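Long-range contact in envelopment polyprotein (Bovine Schmallenberg virus BH80/Germany/2011, PDB 7A56), which includes the class II glycoprotein Gc, which probably drives fusion of the viral and host membranes during entry: residues I23-I34 / M93-I102. Numbering follows the deposited sequence.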
loop_
_atom_site.group_PDB
_atom_site.type_symbol
_atom_site.label_atom_id
_atom_site.label_comp_id
_atom_site.label_asym_id
_atom_site.label_seq_id
_atom_site.Cartn_x
_atom_site.Cartn_y
_atom_site.Cartn_z
ATOM N N ILE A 23 -20.724 -51.713 -0.714
ATOM C CA ILE A 23 -20.005 -50.462 -0.478
ATOM C C ILE A 23 -19.723 -49.741 -1.789
ATOM O O ILE A 23 -19.842 -48.514 -1.875
ATOM C CB ILE A 23 -18.721 -50.753 0.317
ATOM C CG1 ILE A 23 -18.995 -50.604 1.803
ATOM C CG2 ILE A 23 -17.615 -49.830 -0.055
ATOM C CD1 ILE A 23 -19.377 -49.217 2.181
ATOM N N GLU A 24 -19.347 -50.489 -2.827
ATOM C CA GLU A 24 -19.056 -49.890 -4.122
ATOM C C GLU A 24 -20.220 -49.049 -4.638
ATOM O O GLU A 24 -20.030 -47.889 -5.029
ATOM C CB GLU A 24 -18.700 -50.970 -5.146
ATOM C CG GLU A 24 -18.330 -50.394 -6.530
ATOM C CD GLU A 24 -18.868 -51.228 -7.699
ATOM O OE1 GLU A 24 -19.111 -50.656 -8.798
ATOM O OE2 GLU A 24 -19.046 -52.461 -7.505
ATOM N N ASN A 25 -21.422 -49.628 -4.706
ATOM C CA ASN A 25 -22.528 -48.874 -5.287
ATOM C C ASN A 25 -23.036 -47.805 -4.331
ATOM O O ASN A 25 -23.578 -46.795 -4.779
ATOM C CB ASN A 25 -23.681 -49.808 -5.717
ATOM C CG ASN A 25 -23.593 -50.221 -7.203
ATOM O OD1 ASN A 25 -24.067 -49.515 -8.144
ATOM N ND2 ASN A 25 -22.982 -51.380 -7.419
ATOM N N TYR A 26 -22.874 -47.999 -3.023
ATOM C CA TYR A 26 -23.214 -46.937 -2.080
ATOM C C TYR A 26 -22.328 -45.699 -2.296
ATOM O O TYR A 26 -22.823 -44.564 -2.402
ATOM C CB TYR A 26 -23.103 -47.498 -0.666
ATOM C CG TYR A 26 -23.641 -46.603 0.423
ATOM C CD1 TYR A 26 -24.920 -46.062 0.344
ATOM C CD2 TYR A 26 -22.876 -46.314 1.545
ATOM C CE1 TYR A 26 -25.414 -45.249 1.349
ATOM C CE2 TYR A 26 -23.371 -45.495 2.569
ATOM C CZ TYR A 26 -24.635 -44.974 2.460
ATOM O OH TYR A 26 -25.119 -44.191 3.456
ATOM N N ILE A 27 -21.013 -45.901 -2.407
ATOM C CA ILE A 27 -20.128 -44.780 -2.668
ATOM C C ILE A 27 -20.409 -44.175 -4.033
ATOM O O ILE A 27 -20.378 -42.951 -4.191
ATOM C CB ILE A 27 -18.671 -45.234 -2.540
ATOM C CG1 ILE A 27 -18.416 -45.707 -1.115
ATOM C CG2 ILE A 27 -17.710 -44.105 -2.947
ATOM C CD1 ILE A 27 -17.201 -46.588 -1.054
ATOM N N ALA A 28 -20.654 -45.008 -5.054
ATOM C CA ALA A 28 -20.946 -44.446 -6.376
ATOM C C ALA A 28 -22.184 -43.574 -6.322
ATOM O O ALA A 28 -22.223 -42.496 -6.920
ATOM C CB ALA A 28 -21.150 -45.546 -7.423
ATOM N N ALA A 29 -23.203 -44.025 -5.588
ATOM C CA ALA A 29 -24.422 -43.238 -5.448
ATOM C C ALA A 29 -24.156 -41.901 -4.767
ATOM O O ALA A 29 -24.687 -40.868 -5.181
ATOM C CB ALA A 29 -25.460 -44.017 -4.667
ATOM N N LEU A 30 -23.388 -41.917 -3.681
ATOM C CA LEU A 30 -23.158 -40.677 -2.958
ATOM C C LEU A 30 -22.350 -39.698 -3.809
ATOM O O LEU A 30 -22.672 -38.502 -3.888
ATOM C CB LEU A 30 -22.456 -40.955 -1.628
ATOM C CG LEU A 30 -23.240 -41.810 -0.648
ATOM C CD1 LEU A 30 -22.298 -42.364 0.394
ATOM C CD2 LEU A 30 -24.327 -40.982 0.013
ATOM N N GLN A 31 -21.327 -40.191 -4.505
ATOM C CA GLN A 31 -20.539 -39.261 -5.308
ATOM C C GLN A 31 -21.359 -38.719 -6.482
ATOM O O GLN A 31 -21.214 -37.540 -6.866
ATOM C CB GLN A 31 -19.263 -39.978 -5.767
ATOM C CG GLN A 31 -18.289 -40.233 -4.612
ATOM C CD GLN A 31 -17.103 -41.096 -5.024
ATOM O OE1 GLN A 31 -17.257 -42.035 -5.785
ATOM N NE2 GLN A 31 -15.915 -40.767 -4.531
ATOM N N SER A 32 -22.253 -39.550 -7.030
ATOM C CA SER A 32 -23.136 -39.103 -8.103
ATOM C C SER A 32 -24.080 -38.023 -7.622
ATOM O O SER A 32 -24.372 -37.068 -8.351
ATOM C CB SER A 32 -23.969 -40.278 -8.616
ATOM O OG SER A 32 -23.470 -40.767 -9.805
ATOM N N ASP A 33 -24.658 -38.231 -6.440
ATOM C CA ASP A 33 -25.533 -37.232 -5.833
ATOM C C ASP A 33 -24.816 -35.894 -5.638
ATOM O O ASP A 33 -25.377 -34.823 -5.926
ATOM C CB ASP A 33 -26.044 -37.765 -4.501
ATOM C CG ASP A 33 -27.146 -38.813 -4.672
ATOM O OD1 ASP A 33 -27.661 -39.013 -5.793
ATOM O OD2 ASP A 33 -27.463 -39.459 -3.675
ATOM N N ILE A 34 -23.608 -35.925 -5.060
ATOM C CA ILE A 34 -22.811 -34.694 -4.933
ATOM C C ILE A 34 -22.547 -34.055 -6.291
ATOM O O ILE A 34 -22.695 -32.838 -6.459
ATOM C CB ILE A 34 -21.493 -34.967 -4.192
ATOM C CG1 ILE A 34 -21.794 -35.421 -2.771
ATOM C CG2 ILE A 34 -20.589 -33.696 -4.248
ATOM C CD1 ILE A 34 -20.661 -36.240 -2.065
ATOM N N MET A 93 -18.911 -44.087 7.206
ATOM C CA MET A 93 -20.097 -44.580 7.907
ATOM C C MET A 93 -20.037 -44.210 9.382
ATOM O O MET A 93 -18.941 -44.182 9.960
ATOM C CB MET A 93 -20.187 -46.095 7.759
ATOM C CG MET A 93 -20.377 -46.558 6.342
ATOM S SD MET A 93 -21.962 -46.019 5.654
ATOM C CE MET A 93 -23.060 -47.215 6.453
ATOM N N PRO A 94 -21.175 -43.904 10.013
ATOM C CA PRO A 94 -21.187 -43.620 11.458
ATOM C C PRO A 94 -20.633 -44.795 12.248
ATOM O O PRO A 94 -21.042 -45.940 12.042
ATOM C CB PRO A 94 -22.671 -43.402 11.766
ATOM C CG PRO A 94 -23.275 -43.074 10.471
ATOM C CD PRO A 94 -22.524 -43.817 9.437
ATOM N N ASN A 95 -19.693 -44.494 13.150
ATOM C CA ASN A 95 -18.920 -45.500 13.874
ATOM C C ASN A 95 -18.502 -46.622 12.928
ATOM O O ASN A 95 -18.537 -47.804 13.289
ATOM C CB ASN A 95 -19.734 -46.063 15.049
ATOM C CG ASN A 95 -20.626 -45.007 15.719
ATOM O OD1 ASN A 95 -20.178 -43.888 16.021
ATOM N ND2 ASN A 95 -21.901 -45.361 15.942
ATOM N N GLY A 96 -18.119 -46.260 11.707
ATOM C CA GLY A 96 -18.040 -47.236 10.645
ATOM C C GLY A 96 -16.853 -47.001 9.745
ATOM O O GLY A 96 -15.969 -46.218 10.077
ATOM N N GLU A 97 -16.836 -47.666 8.598
ATOM C CA GLU A 97 -15.662 -47.665 7.755
ATOM C C GLU A 97 -15.626 -46.422 6.867
ATOM O O GLU A 97 -16.649 -45.776 6.623
ATOM C CB GLU A 97 -15.656 -48.904 6.881
ATOM C CG GLU A 97 -17.002 -49.156 6.222
ATOM C CD GLU A 97 -16.926 -50.338 5.270
ATOM O OE1 GLU A 97 -15.927 -50.413 4.511
ATOM O OE2 GLU A 97 -17.837 -51.203 5.301
ATOM N N SER A 98 -14.427 -46.106 6.390
ATOM C CA SER A 98 -14.239 -44.976 5.479
ATOM C C SER A 98 -14.842 -45.270 4.108
ATOM O O SER A 98 -14.762 -46.385 3.604
ATOM C CB SER A 98 -12.745 -44.658 5.331
ATOM O OG SER A 98 -12.263 -43.947 6.467
ATOM N N LEU A 99 -15.439 -44.254 3.497
ATOM C CA LEU A 99 -16.129 -44.406 2.223
ATOM C C LEU A 99 -15.384 -43.677 1.116
ATOM O O LEU A 99 -14.943 -44.307 0.147
ATOM C CB LEU A 99 -17.566 -43.875 2.329
ATOM C CG LEU A 99 -18.562 -44.574 3.271
ATOM C CD1 LEU A 99 -19.600 -43.587 3.730
ATOM C CD2 LEU A 99 -19.247 -45.735 2.562
ATOM N N PHE A 100 -15.221 -42.361 1.233
ATOM C CA PHE A 100 -14.470 -41.666 0.186
ATOM C C PHE A 100 -14.028 -40.328 0.736
ATOM O O PHE A 100 -14.327 -39.986 1.878
ATOM C CB PHE A 100 -15.268 -41.502 -1.124
ATOM C CG PHE A 100 -16.546 -40.700 -0.974
ATOM C CD1 PHE A 100 -17.721 -41.337 -0.614
ATOM C CD2 PHE A 100 -16.568 -39.337 -1.243
ATOM C CE1 PHE A 100 -18.892 -40.645 -0.467
ATOM C CE2 PHE A 100 -17.749 -38.598 -1.077
ATOM C CZ PHE A 100 -18.925 -39.273 -0.704
ATOM N N SER A 101 -13.349 -39.541 -0.109
ATOM C CA SER A 101 -12.810 -38.262 0.316
ATOM C C SER A 101 -13.336 -37.134 -0.575
ATOM O O SER A 101 -13.640 -37.339 -1.761
ATOM C CB SER A 101 -11.288 -38.284 0.294
ATOM O OG SER A 101 -10.856 -38.178 -1.041
ATOM N N ILE A 102 -13.532 -35.975 0.054
ATOM C CA ILE A 102 -13.834 -34.713 -0.616
ATOM C C ILE A 102 -12.671 -33.792 -0.310
ATOM O O ILE A 102 -12.319 -33.612 0.864
ATOM C CB ILE A 102 -15.158 -34.110 -0.115
ATOM C CG1 ILE A 102 -16.347 -35.049 -0.431
ATOM C CG2 ILE A 102 -15.408 -32.746 -0.694
ATOM C CD1 ILE A 102 -17.698 -34.547 0.104
HETATM O O HOH W 1 -13.976 -39.194 -3.651
#
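Phe100 lies against helix 23-34, with Gln31 over one face of its ring. Gln31 CG stands 3.8 Å from the ring centroid and only 7° off the normal, a CH-pi contact. The two side chains run past each other in opposite directions. The Gln31 amide is tilted 52° from the ring plane, and its NE2 reaches back to Phe100 CB. From there a water takes a weak hydrogen bond from NE2 and gives one to Ser101 O. Phe100 CB already points toward the helix, and CG lies between the backbone N and carbonyl carbon of its own residue. Ile34 CD1 meets the ring edge at Phe100 CZ, 3.8 Å away. Ile27 CG2 comes in obliquely, 3.6 Å from Phe100 CD1.

Leu99 and Phe100 form a classic beta bulge, both facing Ile91 of the antiparallel strand 86-92. The bulge is consistent with both residues reaching the helix, Phe100 directly and Leu99 through the end of its side chain. The contact lays helix 23-40 along the start of the long strand 98-134, far from the centre of the elongated chain. The axes of helix 23-34 and strand 98-102 approach to 8.7 Å and cross at -27°, running in roughly the same direction. No other chain of the trimer touches either segment.

Leu99 sends CD2 among Ile23, Tyr26 and Ile27. The Ile23 and Leu99 side chains cross at about a right angle, with Ile23 CD1 3.5 Å from Leu99 CD2. Ile27 CD1 rests on the backbone, 3.4 Å from Leu99 O. The Tyr26 ring turns an edge to Leu99 CD2 and to Met93. The Met93 chain bends at chi2 and chi3, and its SD lies at that edge, 3.4 Å from Tyr26 CE2, a Met-aromatic contact. Within the helix, Leu30 CD1 covers one face of Tyr26. Phe345 also packs on Tyr26, Leu30 and Leu99.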